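PDB 5J92: putative alpha KG dependent 2,4-D dioxygenase from Burkholderia xenovorans, which binds Fe(II) and probably acts as a 2-oxoglutarate-dependent dioxygenase of the TauD/TfdA family. Local coordinates for residues A[19-24]-A[48-53]; A[134-139]-A[261-266]; A[147-152]-A[254-259]; A[203-208]-A[215-220]. All coordinates share one frame; numbering follows the deposited sequence. Where two conformers were deposited one is given.

Interaction 1 of 4, residues A[19-24]-A[48-53]; sequences FIAARI and YPVLIF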
# COMPACT_ATOMS: atom_id res chain seq x y z
N PHE A 19 3.37 -17.21 15.51
CA PHE A 19 2.28 -16.66 16.32
C PHE A 19 0.98 -16.34 15.60
O PHE A 19 0.02 -15.96 16.27
CB PHE A 19 2.78 -15.40 17.06
CG PHE A 19 3.46 -14.37 16.18
CD1 PHE A 19 2.71 -13.50 15.40
CD2 PHE A 19 4.84 -14.25 16.18
CE1 PHE A 19 3.32 -12.52 14.62
CE2 PHE A 19 5.47 -13.28 15.39
CZ PHE A 19 4.71 -12.41 14.60
N ILE A 20 0.89 -16.49 14.28
CA ILE A 20 -0.33 -16.15 13.55
C ILE A 20 -1.21 -17.37 13.32
O ILE A 20 -2.44 -17.29 13.45
CB ILE A 20 -0.00 -15.47 12.21
CG1 ILE A 20 0.73 -14.15 12.44
CG2 ILE A 20 -1.30 -15.25 11.41
CD1 ILE A 20 1.21 -13.51 11.16
N ALA A 21 -0.62 -18.50 12.94
CA ALA A 21 -1.38 -19.61 12.39
C ALA A 21 -0.87 -20.94 12.94
O ALA A 21 0.33 -21.11 13.19
CB ALA A 21 -1.30 -19.64 10.86
N ALA A 22 -1.80 -21.88 13.10
CA ALA A 22 -1.46 -23.22 13.53
C ALA A 22 -2.44 -24.21 12.92
O ALA A 22 -3.63 -23.91 12.76
CB ALA A 22 -1.48 -23.36 15.05
N ARG A 23 -1.94 -25.41 12.65
CA ARG A 23 -2.78 -26.54 12.28
C ARG A 23 -3.24 -27.28 13.52
O ARG A 23 -2.53 -27.37 14.53
CB ARG A 23 -2.02 -27.50 11.36
CG ARG A 23 -1.87 -26.97 9.92
CD ARG A 23 -1.19 -27.96 8.98
NE ARG A 23 -1.27 -27.50 7.59
CZ ARG A 23 -0.50 -26.56 7.06
NH1 ARG A 23 0.46 -25.99 7.79
NH2 ARG A 23 -0.66 -26.20 5.79
N ILE A 24 -4.46 -27.81 13.45
CA ILE A 24 -5.02 -28.62 14.51
C ILE A 24 -5.36 -29.96 13.89
O ILE A 24 -6.24 -30.05 13.03
CB ILE A 24 -6.26 -27.97 15.14
CG1 ILE A 24 -5.82 -26.71 15.89
CG2 ILE A 24 -6.92 -28.94 16.09
CD1 ILE A 24 -6.95 -25.89 16.39
N TYR A 48 -3.16 -18.47 18.36
CA TYR A 48 -3.05 -18.42 16.90
C TYR A 48 -4.40 -18.01 16.30
O TYR A 48 -5.27 -18.88 16.12
CB TYR A 48 -2.64 -19.77 16.32
CG TYR A 48 -1.40 -20.41 16.90
CD1 TYR A 48 -0.13 -20.12 16.35
CD2 TYR A 48 -1.48 -21.31 17.96
CE1 TYR A 48 1.02 -20.73 16.86
CE2 TYR A 48 -0.34 -21.93 18.47
CZ TYR A 48 0.90 -21.63 17.92
OH TYR A 48 2.03 -22.23 18.42
N PRO A 49 -4.61 -16.76 15.91
CA PRO A 49 -5.92 -16.35 15.38
C PRO A 49 -6.29 -17.00 14.04
O PRO A 49 -7.46 -16.86 13.61
CB PRO A 49 -5.79 -14.82 15.24
CG PRO A 49 -4.34 -14.56 15.21
CD PRO A 49 -3.69 -15.62 16.05
N VAL A 50 -5.36 -17.69 13.37
CA VAL A 50 -5.64 -18.49 12.18
C VAL A 50 -5.44 -19.95 12.55
O VAL A 50 -4.34 -20.35 12.96
CB VAL A 50 -4.73 -18.12 10.98
CG1 VAL A 50 -5.08 -19.01 9.75
CG2 VAL A 50 -4.83 -16.64 10.63
N LEU A 51 -6.51 -20.74 12.44
CA LEU A 51 -6.47 -22.17 12.71
C LEU A 51 -6.82 -22.94 11.44
O LEU A 51 -7.81 -22.62 10.76
CB LEU A 51 -7.43 -22.55 13.85
CG LEU A 51 -7.13 -21.96 15.24
CD1 LEU A 51 -8.22 -22.35 16.24
CD2 LEU A 51 -5.79 -22.46 15.74
N ILE A 52 -6.02 -23.95 11.13
CA ILE A 52 -6.12 -24.74 9.91
C ILE A 52 -6.44 -26.17 10.32
O ILE A 52 -5.66 -26.80 11.05
CB ILE A 52 -4.81 -24.71 9.11
CG1 ILE A 52 -4.42 -23.27 8.79
CG2 ILE A 52 -4.91 -25.59 7.89
CD1 ILE A 52 -2.92 -23.05 8.88
N PHE A 53 -7.57 -26.68 9.84
CA PHE A 53 -7.93 -28.07 10.08
C PHE A 53 -7.76 -28.84 8.78
O PHE A 53 -8.58 -28.70 7.86
CB PHE A 53 -9.37 -28.18 10.60
CG PHE A 53 -9.65 -27.33 11.82
CD1 PHE A 53 -10.03 -25.99 11.67
CD2 PHE A 53 -9.53 -27.85 13.09
CE1 PHE A 53 -10.28 -25.20 12.78
CE2 PHE A 53 -9.79 -27.06 14.21
CZ PHE A 53 -10.17 -25.74 14.05
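With chi1 at -53°, Y48 carries CG anti to its carbonyl carbon, and chi2 of -88° stands the ring across its CA-CB bond so that one face lies over A22. The methyl CB of A22 sits 3.5 Å from Y48 CG, displaced from the ring centre toward the rim, in a CH-pi contact. I24, with CG1 likewise anti to the carbonyl carbon, sends CD1 obliquely across L51, 3.7 Å from its CD2, while its CB lies 3.8 Å from F53 CE2. On the other face of the sheet A21, V50, R23 and I52 gather: A21 CB packs on V50 CB, and the aliphatic part of R23 crosses I52. Strands 21-24 and 50-53 run parallel and are the two strands of a beta-alpha-beta unit whose connecting helix is 35-47. Their ladder has four backbone hydrogen bonds, from V50 N to I20 O, A22 N to V50 O, I52 N to A22 O and I24 N to I52 O; the last is the straightest, 2.9 Å long with 160° at the hydrogen. Y252 and H254 cover I52, F151 reaches I20 and V50, and F66 meets the F53 ring edge-to-face.

Interaction 2 of 4, residues A[134-139]-A[261-266]; sequences YSFLLS and LVMWDN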
# COMPACT_ATOMS: atom_id res chain seq x y z
N TYR A 134 -15.45 -15.08 13.88
CA TYR A 134 -14.64 -16.00 13.10
C TYR A 134 -15.21 -16.13 11.69
O TYR A 134 -16.42 -16.21 11.51
CB TYR A 134 -14.61 -17.38 13.75
CG TYR A 134 -14.02 -17.43 15.14
CD1 TYR A 134 -12.65 -17.48 15.33
CD2 TYR A 134 -14.84 -17.43 16.27
CE1 TYR A 134 -12.10 -17.53 16.59
CE2 TYR A 134 -14.30 -17.48 17.55
CZ TYR A 134 -12.92 -17.53 17.70
OH TYR A 134 -12.34 -17.59 18.95
N SER A 135 -14.31 -16.18 10.71
CA SER A 135 -14.67 -16.56 9.35
C SER A 135 -14.08 -17.93 9.06
O SER A 135 -13.06 -18.32 9.64
CB SER A 135 -14.16 -15.52 8.34
OG SER A 135 -14.81 -14.27 8.52
N PHE A 136 -14.74 -18.68 8.16
CA PHE A 136 -14.36 -20.04 7.83
C PHE A 136 -14.34 -20.20 6.32
O PHE A 136 -15.27 -19.76 5.63
CB PHE A 136 -15.34 -21.06 8.44
CG PHE A 136 -15.56 -20.90 9.92
CD1 PHE A 136 -16.41 -19.90 10.41
CD2 PHE A 136 -14.95 -21.76 10.82
CE1 PHE A 136 -16.62 -19.75 11.76
CE2 PHE A 136 -15.16 -21.62 12.19
CZ PHE A 136 -16.01 -20.61 12.66
N LEU A 137 -13.29 -20.86 5.81
CA LEU A 137 -13.11 -21.11 4.39
C LEU A 137 -12.69 -22.56 4.21
O LEU A 137 -11.67 -22.97 4.76
CB LEU A 137 -12.05 -20.18 3.78
CG LEU A 137 -12.43 -18.87 3.09
CD1 LEU A 137 -11.18 -18.18 2.53
CD2 LEU A 137 -13.48 -19.08 2.01
N LEU A 138 -13.47 -23.32 3.45
CA LEU A 138 -13.15 -24.72 3.17
C LEU A 138 -12.85 -24.86 1.69
O LEU A 138 -13.70 -24.57 0.84
CB LEU A 138 -14.30 -25.63 3.59
CG LEU A 138 -14.16 -27.14 3.35
CD1 LEU A 138 -12.95 -27.74 4.06
CD2 LEU A 138 -15.43 -27.82 3.78
N SER A 139 -11.64 -25.32 1.37
CA SER A 139 -11.20 -25.38 -0.02
C SER A 139 -11.65 -26.68 -0.68
O SER A 139 -11.48 -27.77 -0.12
CB SER A 139 -9.68 -25.26 -0.11
OG SER A 139 -9.06 -26.42 0.40
N LEU A 261 -9.67 -26.67 6.08
CA LEU A 261 -10.64 -25.78 6.70
C LEU A 261 -9.85 -24.74 7.49
O LEU A 261 -9.18 -25.08 8.47
CB LEU A 261 -11.62 -26.54 7.60
CG LEU A 261 -12.98 -25.91 7.90
CD1 LEU A 261 -13.76 -26.80 8.85
CD2 LEU A 261 -12.86 -24.53 8.50
N VAL A 262 -9.93 -23.49 7.06
CA VAL A 262 -9.19 -22.41 7.70
C VAL A 262 -10.20 -21.51 8.40
O VAL A 262 -11.15 -21.01 7.78
CB VAL A 262 -8.34 -21.61 6.70
CG1 VAL A 262 -7.65 -20.43 7.42
CG2 VAL A 262 -7.30 -22.52 6.06
N MET A 263 -10.00 -21.34 9.70
CA MET A 263 -10.83 -20.53 10.57
C MET A 263 -9.97 -19.40 11.11
O MET A 263 -8.86 -19.65 11.60
CB MET A 263 -11.40 -21.40 11.70
CG MET A 263 -11.79 -20.72 12.98
SD MET A 263 -12.18 -22.00 14.19
CE MET A 263 -12.87 -21.02 15.52
N TRP A 264 -10.43 -18.14 10.93
CA TRP A 264 -9.64 -17.01 11.39
C TRP A 264 -10.49 -16.01 12.16
O TRP A 264 -11.68 -15.83 11.90
CB TRP A 264 -8.88 -16.32 10.23
CG TRP A 264 -9.71 -15.51 9.25
CD1 TRP A 264 -10.04 -14.18 9.34
CD2 TRP A 264 -10.27 -15.98 8.02
NE1 TRP A 264 -10.80 -13.80 8.24
CE2 TRP A 264 -10.95 -14.89 7.42
CE3 TRP A 264 -10.28 -17.22 7.38
CZ2 TRP A 264 -11.61 -15.00 6.21
CZ3 TRP A 264 -10.95 -17.33 6.16
CH2 TRP A 264 -11.60 -16.23 5.60
N ASP A 265 -9.84 -15.39 13.15
CA ASP A 265 -10.48 -14.47 14.08
C ASP A 265 -10.31 -13.05 13.54
O ASP A 265 -9.23 -12.47 13.60
CB ASP A 265 -9.88 -14.65 15.47
CG ASP A 265 -10.63 -13.89 16.57
OD1 ASP A 265 -11.43 -12.98 16.24
OD2 ASP A 265 -10.42 -14.22 17.76
N ASN A 266 -11.39 -12.49 12.98
CA ASN A 266 -11.35 -11.13 12.45
C ASN A 266 -11.06 -10.09 13.53
O ASN A 266 -10.66 -8.97 13.19
CB ASN A 266 -12.66 -10.81 11.73
CG ASN A 266 -12.85 -11.65 10.49
OD1 ASN A 266 -12.28 -11.35 9.45
ND2 ASN A 266 -13.65 -12.71 10.58
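Five side-chain pairs line up along the antiparallel strands 134-139 and 261-265, and the packing is tightest where Y134, S135 and F136 meet M263, W264 and N266. M263, its chain extended beyond CG, runs beside F136 with CG 3.6 Å from F136 CE2. Its methyl CE then lies over one face of the Y134 ring, 3.6 Å from Y134 CD1, so that the sulfur makes Met-aromatic contacts with both rings. On the opposite face of the sheet W264 takes the crowded chi1 of 72°, with CG between the backbone N and the carbonyl carbon. This sets one face of the indole against S135, whose CB lies over the six-membered ring, 3.4 Å from W264 CZ2. N266 ND2 donates to S135 OG at 2.8 Å, with the hydroxyl close to the amide plane; S135 OG also bonds the iron ligand D124, and N266 OD1 accepts from D124 N. S135 and N266 thus form a second shell that probably helps to position this aspartate. Toward L138 the fit is looser: L138 CD1 comes no nearer than 4.0 Å to L261 CB, S139 hardly touches the partner strand, and L137, partly exposed, meets the indole at its edge, CD1 beside W264 CH2. Paired backbone hydrogen bonds at S135-W264 and L137-V262 hold the register. In the mixed sheet, strand 284-291 flanks 132-139 and strand 50-53 flanks 261-265; helix 60-67 packs on F136 and L261, and the W264 indole meets the rings of H271 and F151.

Interaction 3 of 4, residues A[147-152]-A[254-259]; sequences GQTQFA and HEWSVR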
# COMPACT_ATOMS: atom_id res chain seq x y z
N GLY A 147 -3.21 -17.68 -5.44
CA GLY A 147 -4.43 -17.99 -4.73
C GLY A 147 -4.28 -18.16 -3.24
O GLY A 147 -5.19 -18.69 -2.60
N GLN A 148 -3.16 -17.70 -2.67
CA GLN A 148 -2.98 -17.75 -1.23
C GLN A 148 -3.98 -16.84 -0.54
O GLN A 148 -4.49 -15.88 -1.12
CB GLN A 148 -1.56 -17.32 -0.85
CG GLN A 148 -0.44 -18.19 -1.47
CD GLN A 148 -0.04 -17.73 -2.86
OE1 GLN A 148 -0.70 -16.88 -3.47
NE2 GLN A 148 1.02 -18.33 -3.40
N THR A 149 -4.28 -17.16 0.70
CA THR A 149 -4.92 -16.21 1.60
C THR A 149 -3.85 -15.77 2.59
O THR A 149 -3.13 -16.61 3.14
CB THR A 149 -6.12 -16.81 2.33
OG1 THR A 149 -7.02 -17.38 1.39
CG2 THR A 149 -6.88 -15.71 3.09
N GLN A 150 -3.70 -14.46 2.76
CA GLN A 150 -2.68 -13.90 3.63
C GLN A 150 -3.34 -13.26 4.84
O GLN A 150 -4.45 -12.72 4.75
CB GLN A 150 -1.82 -12.88 2.88
CG GLN A 150 -1.12 -13.45 1.66
CD GLN A 150 -0.08 -12.52 1.05
OE1 GLN A 150 -0.19 -11.28 1.12
NE2 GLN A 150 0.96 -13.11 0.46
N PHE A 151 -2.65 -13.33 5.98
CA PHE A 151 -3.19 -12.88 7.25
C PHE A 151 -2.16 -11.98 7.92
O PHE A 151 -0.99 -12.36 8.05
CB PHE A 151 -3.55 -14.06 8.17
CG PHE A 151 -4.58 -14.97 7.58
CD1 PHE A 151 -5.93 -14.70 7.75
CD2 PHE A 151 -4.21 -16.09 6.83
CE1 PHE A 151 -6.91 -15.53 7.20
CE2 PHE A 151 -5.17 -16.93 6.27
CZ PHE A 151 -6.52 -16.65 6.46
N ALA A 152 -2.60 -10.81 8.36
CA ALA A 152 -1.73 -9.84 9.01
C ALA A 152 -2.14 -9.70 10.47
O ALA A 152 -3.31 -9.42 10.77
CB ALA A 152 -1.79 -8.49 8.29
N HIS A 254 -0.92 -18.18 3.54
CA HIS A 254 -1.35 -19.57 3.61
C HIS A 254 -1.36 -20.18 2.21
O HIS A 254 -2.14 -19.75 1.35
CB HIS A 254 -2.73 -19.70 4.24
CG HIS A 254 -3.15 -21.12 4.43
ND1 HIS A 254 -2.52 -21.97 5.32
CD2 HIS A 254 -4.10 -21.86 3.81
CE1 HIS A 254 -3.09 -23.16 5.26
NE2 HIS A 254 -4.05 -23.12 4.35
N GLU A 255 -0.50 -21.18 2.00
CA GLU A 255 -0.54 -22.00 0.80
C GLU A 255 -1.61 -23.07 0.98
O GLU A 255 -1.47 -23.96 1.83
CB GLU A 255 0.82 -22.64 0.52
CG GLU A 255 1.92 -21.65 0.14
CD GLU A 255 1.71 -21.04 -1.23
OE1 GLU A 255 0.90 -21.57 -2.02
OE2 GLU A 255 2.36 -20.02 -1.53
N TRP A 256 -2.67 -22.99 0.19
CA TRP A 256 -3.83 -23.84 0.38
C TRP A 256 -3.54 -25.29 -0.01
O TRP A 256 -2.79 -25.57 -0.96
CB TRP A 256 -5.00 -23.32 -0.46
CG TRP A 256 -5.67 -22.16 0.18
CD1 TRP A 256 -5.41 -20.83 -0.04
CD2 TRP A 256 -6.71 -22.22 1.15
NE1 TRP A 256 -6.25 -20.05 0.73
CE2 TRP A 256 -7.05 -20.88 1.47
CE3 TRP A 256 -7.39 -23.27 1.78
CZ2 TRP A 256 -8.04 -20.57 2.41
CZ3 TRP A 256 -8.38 -22.96 2.69
CH2 TRP A 256 -8.69 -21.62 3.00
N SER A 257 -4.16 -26.21 0.72
CA SER A 257 -4.24 -27.60 0.33
C SER A 257 -5.72 -27.95 0.19
O SER A 257 -6.58 -27.36 0.86
CB SER A 257 -3.59 -28.53 1.36
OG SER A 257 -2.19 -28.32 1.46
N VAL A 258 -6.01 -28.93 -0.66
CA VAL A 258 -7.39 -29.34 -0.87
C VAL A 258 -8.00 -29.78 0.46
O VAL A 258 -7.38 -30.54 1.22
CB VAL A 258 -7.47 -30.44 -1.93
CG1 VAL A 258 -8.85 -31.12 -1.92
CG2 VAL A 258 -7.21 -29.85 -3.32
N ARG A 259 -9.20 -29.28 0.75
CA ARG A 259 -9.99 -29.58 1.94
C ARG A 259 -9.34 -29.11 3.24
O ARG A 259 -9.66 -29.63 4.32
CB ARG A 259 -10.33 -31.07 2.03
CG ARG A 259 -11.32 -31.55 0.98
CD ARG A 259 -12.66 -30.82 1.07
NE ARG A 259 -13.60 -31.40 0.12
CZ ARG A 259 -14.90 -31.49 0.30
NH1 ARG A 259 -15.45 -31.03 1.42
NH2 ARG A 259 -15.66 -32.05 -0.63
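The W256 indole carries the H254 ring atom CD2 over the centre of one face, 3.7 Å above the plane, and receives T149 at its edge. There W256 NE1 donates to T149 OG1 at 2.9 Å, the hydroxyl oxygen lying almost exactly in the ring plane and the N-H...O angle being 151°. The H254 imidazole, with CG anti to the backbone N, turns its own edge to the indole; its ND1 and NE2 are engaged by Y252 and D260. H254 CB meets the F151 ring at the edge, 4.2 Å from F151 CE2. At the more exposed margin Q148 and E255 lie alongside each other, both bent at chi2, and Q148 NE2 reaches E255 OE2 at 2.9 Å. The bond is nearly straight and in the amide plane, yet meets the carboxylate from above, the planes 83° apart. T149 and H254 form an antiparallel hydrogen-bonded pair: H254 N to T149 O is short at 2.7 Å, whereas the reciprocal bond from T149 N to H254 O is weak. The contact ends the ladder between strands 149-153 and 251-254, whose sheet continues through strand 269-273, while W256 and H254 pack against V262 and W256 also touches strand 132-139.

Interaction 4 of 4, residues A[203-208]-A[215-220]; sequences HELVRT and KSLYLS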
# COMPACT_ATOMS: atom_id res chain seq x y z
N HIS A 203 -15.98 2.37 14.91
CA HIS A 203 -15.40 1.42 15.84
C HIS A 203 -14.12 2.02 16.43
O HIS A 203 -13.44 2.81 15.79
CB HIS A 203 -15.03 0.08 15.17
CG HIS A 203 -16.19 -0.64 14.56
ND1 HIS A 203 -17.23 -1.14 15.30
CD2 HIS A 203 -16.46 -0.97 13.27
CE1 HIS A 203 -18.11 -1.72 14.50
NE2 HIS A 203 -17.66 -1.63 13.26
N GLU A 204 -13.80 1.60 17.66
CA GLU A 204 -12.56 2.01 18.29
C GLU A 204 -11.36 1.40 17.58
O GLU A 204 -11.38 0.23 17.17
CB GLU A 204 -12.55 1.57 19.76
CG GLU A 204 -13.55 2.34 20.63
CD GLU A 204 -13.57 1.85 22.06
OE1 GLU A 204 -12.81 0.91 22.38
OE2 GLU A 204 -14.37 2.40 22.86
N LEU A 205 -10.28 2.18 17.47
CA LEU A 205 -9.11 1.74 16.73
C LEU A 205 -8.26 0.74 17.51
O LEU A 205 -7.70 -0.17 16.91
CB LEU A 205 -8.26 2.96 16.33
CG LEU A 205 -6.98 2.69 15.50
CD1 LEU A 205 -7.29 2.01 14.15
CD2 LEU A 205 -6.21 3.96 15.30
N VAL A 206 -8.18 0.87 18.83
CA VAL A 206 -7.37 -0.05 19.64
C VAL A 206 -8.32 -1.02 20.33
O VAL A 206 -9.11 -0.62 21.20
CB VAL A 206 -6.48 0.69 20.65
CG1 VAL A 206 -5.72 -0.31 21.50
CG2 VAL A 206 -5.52 1.61 19.91
N ARG A 207 -8.25 -2.29 19.94
CA ARG A 207 -9.11 -3.33 20.47
C ARG A 207 -8.43 -4.09 21.59
O ARG A 207 -7.20 -4.18 21.66
CB ARG A 207 -9.49 -4.33 19.37
CG ARG A 207 -9.68 -3.72 17.99
CD ARG A 207 -10.34 -4.73 17.07
NE ARG A 207 -11.73 -4.94 17.47
CZ ARG A 207 -12.63 -5.63 16.79
NH1 ARG A 207 -13.87 -5.73 17.26
NH2 ARG A 207 -12.32 -6.20 15.64
N THR A 208 -9.25 -4.69 22.45
CA THR A 208 -8.78 -5.63 23.46
C THR A 208 -9.52 -6.94 23.27
O THR A 208 -10.75 -6.99 23.35
CB THR A 208 -9.00 -5.09 24.87
OG1 THR A 208 -8.27 -3.87 25.02
CG2 THR A 208 -8.51 -6.11 25.89
N LYS A 215 -4.05 -6.46 22.93
CA LYS A 215 -4.41 -5.25 22.21
C LYS A 215 -4.04 -5.39 20.74
O LYS A 215 -3.06 -6.06 20.38
CB LYS A 215 -3.72 -4.02 22.80
CG LYS A 215 -4.28 -3.55 24.16
CD LYS A 215 -3.81 -2.13 24.36
CE LYS A 215 -4.50 -1.40 25.48
NZ LYS A 215 -3.92 -0.02 25.53
N SER A 216 -4.82 -4.73 19.88
CA SER A 216 -4.61 -4.83 18.44
C SER A 216 -5.20 -3.62 17.74
O SER A 216 -6.08 -2.93 18.28
CB SER A 216 -5.22 -6.13 17.87
OG SER A 216 -6.64 -6.09 17.92
N LEU A 217 -4.74 -3.38 16.52
CA LEU A 217 -5.25 -2.31 15.68
C LEU A 217 -6.44 -2.79 14.84
O LEU A 217 -6.37 -3.84 14.19
CB LEU A 217 -4.14 -1.78 14.74
CG LEU A 217 -2.95 -1.07 15.39
CD1 LEU A 217 -1.80 -0.79 14.40
CD2 LEU A 217 -3.43 0.22 16.05
N TYR A 218 -7.53 -2.02 14.85
CA TYR A 218 -8.69 -2.35 14.03
C TYR A 218 -8.53 -1.74 12.64
O TYR A 218 -9.30 -0.87 12.21
CB TYR A 218 -9.98 -1.88 14.70
CG TYR A 218 -11.21 -2.61 14.23
CD1 TYR A 218 -11.15 -3.50 13.16
CD2 TYR A 218 -12.43 -2.44 14.86
CE1 TYR A 218 -12.26 -4.20 12.74
CE2 TYR A 218 -13.56 -3.13 14.45
CZ TYR A 218 -13.47 -4.01 13.39
OH TYR A 218 -14.58 -4.71 12.97
N LEU A 219 -7.57 -2.26 11.89
CA LEU A 219 -7.35 -1.79 10.54
C LEU A 219 -8.24 -2.55 9.57
O LEU A 219 -8.62 -3.70 9.81
CB LEU A 219 -5.88 -1.95 10.13
CG LEU A 219 -4.86 -1.23 11.04
CD1 LEU A 219 -3.45 -1.37 10.48
CD2 LEU A 219 -5.24 0.23 11.22
N SER A 220 -8.60 -1.88 8.47
CA SER A 220 -9.39 -2.52 7.43
C SER A 220 -9.47 -1.56 6.26
O SER A 220 -9.52 -0.34 6.45
CB SER A 220 -10.81 -2.87 7.92
OG SER A 220 -11.52 -3.60 6.95
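Y218 and R207 bury the most surface here, and they do so largely against each other. R207 extends from the hydrogen-bonded pair it forms with S216, then bends at chi3 (70°) so that its guanidinium lies flat on the Y218 ring, the planes only 10° apart. R207 NH2 comes over the ring at 3.3 Å from Y218 CZ, while R207 CD covers the CB end of the same face at 3.6 Å from Y218 CG, a cation-pi stack continued by a CH-pi contact. Y218 presents the ring through a CG anti to its backbone N, and E204 O lies at the ring edge. H203 crosses the tyrosine obliquely, its CB 3.6 Å from Y218 CE2; its imidazole NE2 is bound by L128 O. L205 is next in buried area: L205 O accepts from Y218 N at 2.8 Å, and its CD1 touches L219 CD2 at 4.0 Å, where L241 of helix 231-245 joins the apolar cluster. R207 N donates almost straight to S216 O, but S216 N reaches R207 O from above the carbonyl plane with an angle of only 142°. Toward the turn, V206 CG1 packs on the aliphatic chain of K215, whose NZ forms a salt bridge with E170. Strands 201-208 and 215-217 form a beta hairpin at the margin of a four-stranded antiparallel sheet, and Y218 centres an inverse gamma turn.

Interactions 1 and 2 are consecutive parts of one mixed sheet: L51 N and F53 N each lie 2.7 Å from a carbonyl oxygen of strand 261-265, M263 O and L261 O respectively. Interaction 3 packs against this sheet, with F151 CG 3.5 Å from V50 CG2 and F151 CE1 3.5 Å from W264 CG, as in the two facing sheets of a cupin-type double-stranded beta-helix. The iron, held by H122, D124 and H271, lies about 5 Å from the side chain of W264, about 8 Å from that of T149 and about 12 Å from those of V50 and Y218. Interaction 4 stands apart, its centre about 20 Å from that of interaction 2, touching it loosely where R207 approaches N266.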